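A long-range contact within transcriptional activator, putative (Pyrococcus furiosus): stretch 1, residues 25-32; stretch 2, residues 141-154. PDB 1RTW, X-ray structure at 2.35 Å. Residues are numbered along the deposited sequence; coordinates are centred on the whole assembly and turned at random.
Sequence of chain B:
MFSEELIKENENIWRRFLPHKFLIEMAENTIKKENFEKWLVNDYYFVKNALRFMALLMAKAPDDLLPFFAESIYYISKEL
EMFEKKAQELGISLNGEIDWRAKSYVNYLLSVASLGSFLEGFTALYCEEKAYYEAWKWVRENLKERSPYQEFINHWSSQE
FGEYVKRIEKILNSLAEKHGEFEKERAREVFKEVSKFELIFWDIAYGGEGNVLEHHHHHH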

# COMPACT_ATOMS: atom_id res chain seq x y z
N GLU B 25 14.00 22.58 -29.94
CA GLU B 25 14.53 21.74 -31.00
C GLU B 25 13.45 20.95 -31.70
O GLU B 25 13.53 20.72 -32.90
N MSE B 26 12.43 20.55 -30.95
CA MSE B 26 11.30 19.82 -31.53
C MSE B 26 10.58 20.78 -32.48
O MSE B 26 10.23 20.41 -33.61
N ALA B 27 10.40 22.02 -32.02
CA ALA B 27 9.72 23.07 -32.77
C ALA B 27 10.45 23.56 -34.02
O ALA B 27 9.82 23.88 -35.02
N GLU B 28 11.78 23.60 -33.96
CA GLU B 28 12.59 24.04 -35.08
C GLU B 28 13.14 22.86 -35.87
O GLU B 28 13.84 23.05 -36.87
N ASN B 29 12.82 21.65 -35.42
CA ASN B 29 13.29 20.41 -36.05
C ASN B 29 14.79 20.21 -36.04
O ASN B 29 15.33 19.40 -36.81
N THR B 30 15.46 20.92 -35.14
CA THR B 30 16.90 20.84 -34.97
C THR B 30 17.24 19.67 -34.06
O THR B 30 18.41 19.40 -33.78
N ILE B 31 16.22 18.97 -33.58
CA ILE B 31 16.40 17.84 -32.68
C ILE B 31 17.10 16.65 -33.32
O ILE B 31 16.69 16.14 -34.36
N LYS B 32 18.21 16.26 -32.70
CA LYS B 32 19.02 15.15 -33.16
C LYS B 32 18.35 13.83 -32.82
O LYS B 32 17.77 13.66 -31.75
N GLU B 141 2.47 25.27 -31.20
CA GLU B 141 2.37 26.68 -31.50
C GLU B 141 3.64 27.36 -31.98
O GLU B 141 3.61 28.53 -32.37
N ASN B 142 4.76 26.65 -31.95
CA ASN B 142 6.02 27.23 -32.41
C ASN B 142 6.67 26.34 -33.46
O ASN B 142 7.82 26.55 -33.84
N LEU B 143 5.88 25.40 -33.97
CA LEU B 143 6.32 24.46 -34.99
C LEU B 143 6.49 25.16 -36.34
O LEU B 143 5.51 25.60 -36.94
N LYS B 144 7.74 25.29 -36.79
CA LYS B 144 8.04 25.93 -38.08
C LYS B 144 7.39 25.12 -39.19
O LYS B 144 6.58 25.63 -39.96
N GLU B 145 7.76 23.84 -39.26
CA GLU B 145 7.19 22.93 -40.25
C GLU B 145 6.75 21.67 -39.55
O GLU B 145 6.85 21.56 -38.33
N ARG B 146 6.29 20.71 -40.33
CA ARG B 146 5.78 19.46 -39.81
C ARG B 146 6.90 18.58 -39.26
O ARG B 146 7.90 18.34 -39.95
N SER B 147 6.71 18.09 -38.04
CA SER B 147 7.68 17.25 -37.35
C SER B 147 7.54 15.76 -37.61
O SER B 147 6.46 15.27 -37.93
N PRO B 148 8.66 15.01 -37.50
CA PRO B 148 8.69 13.57 -37.70
C PRO B 148 8.05 12.91 -36.48
O PRO B 148 7.82 11.70 -36.44
N TYR B 149 7.80 13.72 -35.45
CA TYR B 149 7.20 13.24 -34.21
C TYR B 149 5.87 13.93 -33.97
O TYR B 149 5.47 14.16 -32.83
N GLN B 150 5.18 14.23 -35.07
CA GLN B 150 3.89 14.90 -35.00
C GLN B 150 2.87 14.16 -34.14
O GLN B 150 2.06 14.78 -33.45
N GLU B 151 2.93 12.83 -34.15
CA GLU B 151 2.01 12.00 -33.36
C GLU B 151 1.99 12.44 -31.90
O GLU B 151 0.92 12.67 -31.33
N PHE B 152 3.18 12.55 -31.31
CA PHE B 152 3.33 12.97 -29.91
C PHE B 152 2.90 14.41 -29.67
O PHE B 152 2.25 14.70 -28.66
N ILE B 153 3.26 15.29 -30.59
CA ILE B 153 2.91 16.70 -30.48
C ILE B 153 1.39 16.85 -30.46
O ILE B 153 0.85 17.58 -29.64
N ASN B 154 0.72 16.13 -31.36
CA ASN B 154 -0.73 16.18 -31.47
C ASN B 154 -1.45 15.57 -30.27
O ASN B 154 -2.39 16.16 -29.77

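A single backbone hydrogen bond marks the register of this contact. The CA atoms of Ala27 and Leu143 lie 4.3 Å apart, and the one hydrogen bond between the stretches runs from Lys144 N to Ala27 O, at 3.1 Å with an N-H...O angle of 168°, close to linear. The same carbonyl is approached by Leu143, whose CA is 3.5 Å from Ala27 O with an angle of 150° at the hydrogen, a geometry consistent with a CA-H...O contact. Ala27 is buried here: its CB, directed sideways, sits 3.4 Å from Asn142 O and 4.1 Å from Asn142 CB. The Ala27 methyl packs against the Asn142 backbone beside the hydrogen bond.

Apolar packing centres on Met26, modelled as selenomethionine. Its CA-to-CB bond points sideways, but an m, m, m conformation (chi1 -75°, chi2 -77°, chi3 -41°) brings the end of the chain nearer stretch 2. There the terminal CE meets three residues: Tyr149 CD2 lies 3.7 Å from Met26 CE, Ile153 CD1 is 3.9 Å from that same Met26 CE, and Ser147 OG is also 3.9 Å from Met26 CE. Tyr149 (chi1 -42°, m) and Ile153 (m, t) both point toward stretch 1 and so line this pocket. Met26 SE stands 4.8 Å from the centroid of the Tyr149 ring, 57° off the ring normal, so the sulfur-aromatic type of approach, made here by selenium, is oblique. Ile31, also directed toward the other stretch with chi1 t and chi2 m, places CG2 3.7 Å from Tyr149 CE2, near the ring plane and therefore at its edge. Leu143 (t, p) adds a contact of another kind, its CD1 lying 3.8 Å from the backbone atom Met26 O.

The polar side chains provide proximity without a cross-stretch side-chain hydrogen bond. Asn29, which has positive phi where the chain leaves the helix, points toward stretch 2 with chi1 at -99°, between wells. Asn29 ND2 is 3.1 Å from Pro148 CD, a carbon, while Asn29 OD1 is 3.5 Å from Glu145 OE2; two oxygens at that distance give no evidence of bonding. Glu145 (chi1 p, chi2 m) starts sideways and its end comes nearer stretch 1. Lys144 points toward stretch 1, and its CE reaches 3.5 Å from Glu28 O and 4.2 Å from Glu28 CB. Both Lys144 and Glu145 have high B factors, so their outer atoms carry less weight.

Within stretch 2, Tyr149 N donates to Ser147 OG at 2.8 Å and 160°, giving the serine hydroxyl a backbone partner beside the Met26 methyl. This bond lies within the type I turn from Ser147 to Gln150, just before the helix that carries Ile153 into the contact. Altogether the two stretches bury 535 Å² between them.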

# COMPACT_ATOMS: atom_id res chain seq x y z
CB GLU B 25 15.64 20.84 -30.46
CG GLU B 25 16.81 21.65 -29.91
CD GLU B 25 17.99 20.80 -29.50
OE1 GLU B 25 17.92 19.55 -29.54
OE2 GLU B 25 19.01 21.40 -29.13
CB MSE B 26 10.32 19.38 -30.43
CG MSE B 26 10.77 18.21 -29.58
SE MSE B 26 10.59 16.48 -30.46
CE MSE B 26 8.89 16.74 -31.29
CB ALA B 27 9.40 24.26 -31.86
CB GLU B 28 13.76 24.90 -34.57
CG GLU B 28 13.33 26.17 -33.84
CD GLU B 28 14.51 27.01 -33.35
OE1 GLU B 28 15.68 26.66 -33.64
OE2 GLU B 28 14.27 28.03 -32.66
CB ASN B 29 12.74 20.27 -37.47
CG ASN B 29 11.54 19.36 -37.52
OD1 ASN B 29 10.40 19.83 -37.54
ND2 ASN B 29 11.78 18.06 -37.50
CB THR B 30 17.45 22.13 -34.32
OG1 THR B 30 16.81 22.35 -33.07
CG2 THR B 30 17.22 23.33 -35.22
CB ILE B 31 15.04 17.43 -32.01
CG1 ILE B 31 15.28 16.55 -30.79
CG2 ILE B 31 14.11 16.79 -33.04
CD1 ILE B 31 15.37 15.09 -31.10
CB LYS B 32 20.41 15.22 -32.52
CG LYS B 32 21.12 16.54 -32.72
CD LYS B 32 22.46 16.35 -33.42
CE LYS B 32 23.52 15.79 -32.50
NZ LYS B 32 23.39 14.35 -32.15
CB GLU B 141 1.80 27.42 -30.30
CG GLU B 141 0.37 26.99 -29.97
CD GLU B 141 -0.11 27.44 -28.60
OE1 GLU B 141 0.66 28.08 -27.85
OE2 GLU B 141 -1.28 27.14 -28.26
CB ASN B 142 6.96 27.51 -31.24
CG ASN B 142 6.58 28.76 -30.46
OD1 ASN B 142 7.00 29.87 -30.79
ND2 ASN B 142 5.75 28.59 -29.43
CB LEU B 143 5.28 23.34 -35.11
CG LEU B 143 5.66 22.00 -35.73
CD1 LEU B 143 6.77 21.34 -34.93
CD2 LEU B 143 4.43 21.10 -35.77
CB LYS B 144 9.55 26.00 -38.34
CG LYS B 144 10.34 26.82 -37.35
CD LYS B 144 11.71 27.16 -37.93
CE LYS B 144 12.45 25.91 -38.40
NZ LYS B 144 13.74 26.22 -39.08
CB GLU B 145 8.19 22.60 -41.37
CG GLU B 145 9.45 21.87 -40.93
CD GLU B 145 10.53 22.81 -40.46
OE1 GLU B 145 11.17 23.45 -41.31
OE2 GLU B 145 10.75 22.89 -39.23
CB ARG B 146 5.03 18.73 -40.91
CG ARG B 146 3.85 17.92 -40.43
CD ARG B 146 2.69 18.78 -39.96
NE ARG B 146 1.60 17.91 -39.52
CZ ARG B 146 0.48 18.33 -38.94
NH1 ARG B 146 0.26 19.62 -38.73
NH2 ARG B 146 -0.43 17.44 -38.57
CB SER B 147 7.58 17.50 -35.84
OG SER B 147 8.22 16.47 -35.10
CB PRO B 148 10.19 13.25 -37.73
CG PRO B 148 10.84 14.54 -38.09
CD PRO B 148 10.03 15.53 -37.33
CB TYR B 149 8.15 13.53 -33.04
CG TYR B 149 9.58 13.24 -33.37
CD1 TYR B 149 10.01 11.93 -33.63
CD2 TYR B 149 10.52 14.26 -33.46
CE1 TYR B 149 11.32 11.66 -33.98
CE2 TYR B 149 11.85 14.00 -33.80
CZ TYR B 149 12.23 12.69 -34.07
OH TYR B 149 13.52 12.42 -34.44
CB GLN B 150 3.34 15.10 -36.42
CG GLN B 150 2.17 16.05 -36.50
CD GLN B 150 2.53 17.44 -36.07
OE1 GLN B 150 3.60 17.96 -36.40
NE2 GLN B 150 1.62 18.07 -35.33
CB GLU B 151 2.39 10.52 -33.44
CG GLU B 151 2.64 9.99 -34.85
CD GLU B 151 4.11 9.72 -35.13
OE1 GLU B 151 4.92 10.67 -35.05
OE2 GLU B 151 4.44 8.54 -35.42
CB PHE B 152 4.78 12.80 -29.46
CG PHE B 152 5.26 11.40 -29.53
CD1 PHE B 152 5.17 10.57 -28.42
CD2 PHE B 152 5.77 10.89 -30.71
CE1 PHE B 152 5.57 9.25 -28.50
CE2 PHE B 152 6.18 9.57 -30.80
CZ PHE B 152 6.08 8.75 -29.69
CB ILE B 153 3.48 17.51 -31.64
CG1 ILE B 153 4.99 17.32 -31.71
CG2 ILE B 153 3.17 18.99 -31.45
CD1 ILE B 153 5.61 17.95 -32.92
CB ASN B 154 -1.22 15.47 -32.74
CG ASN B 154 -0.94 16.28 -34.01
OD1 ASN B 154 -0.83 17.51 -33.97
ND2 ASN B 154 -0.84 15.58 -35.14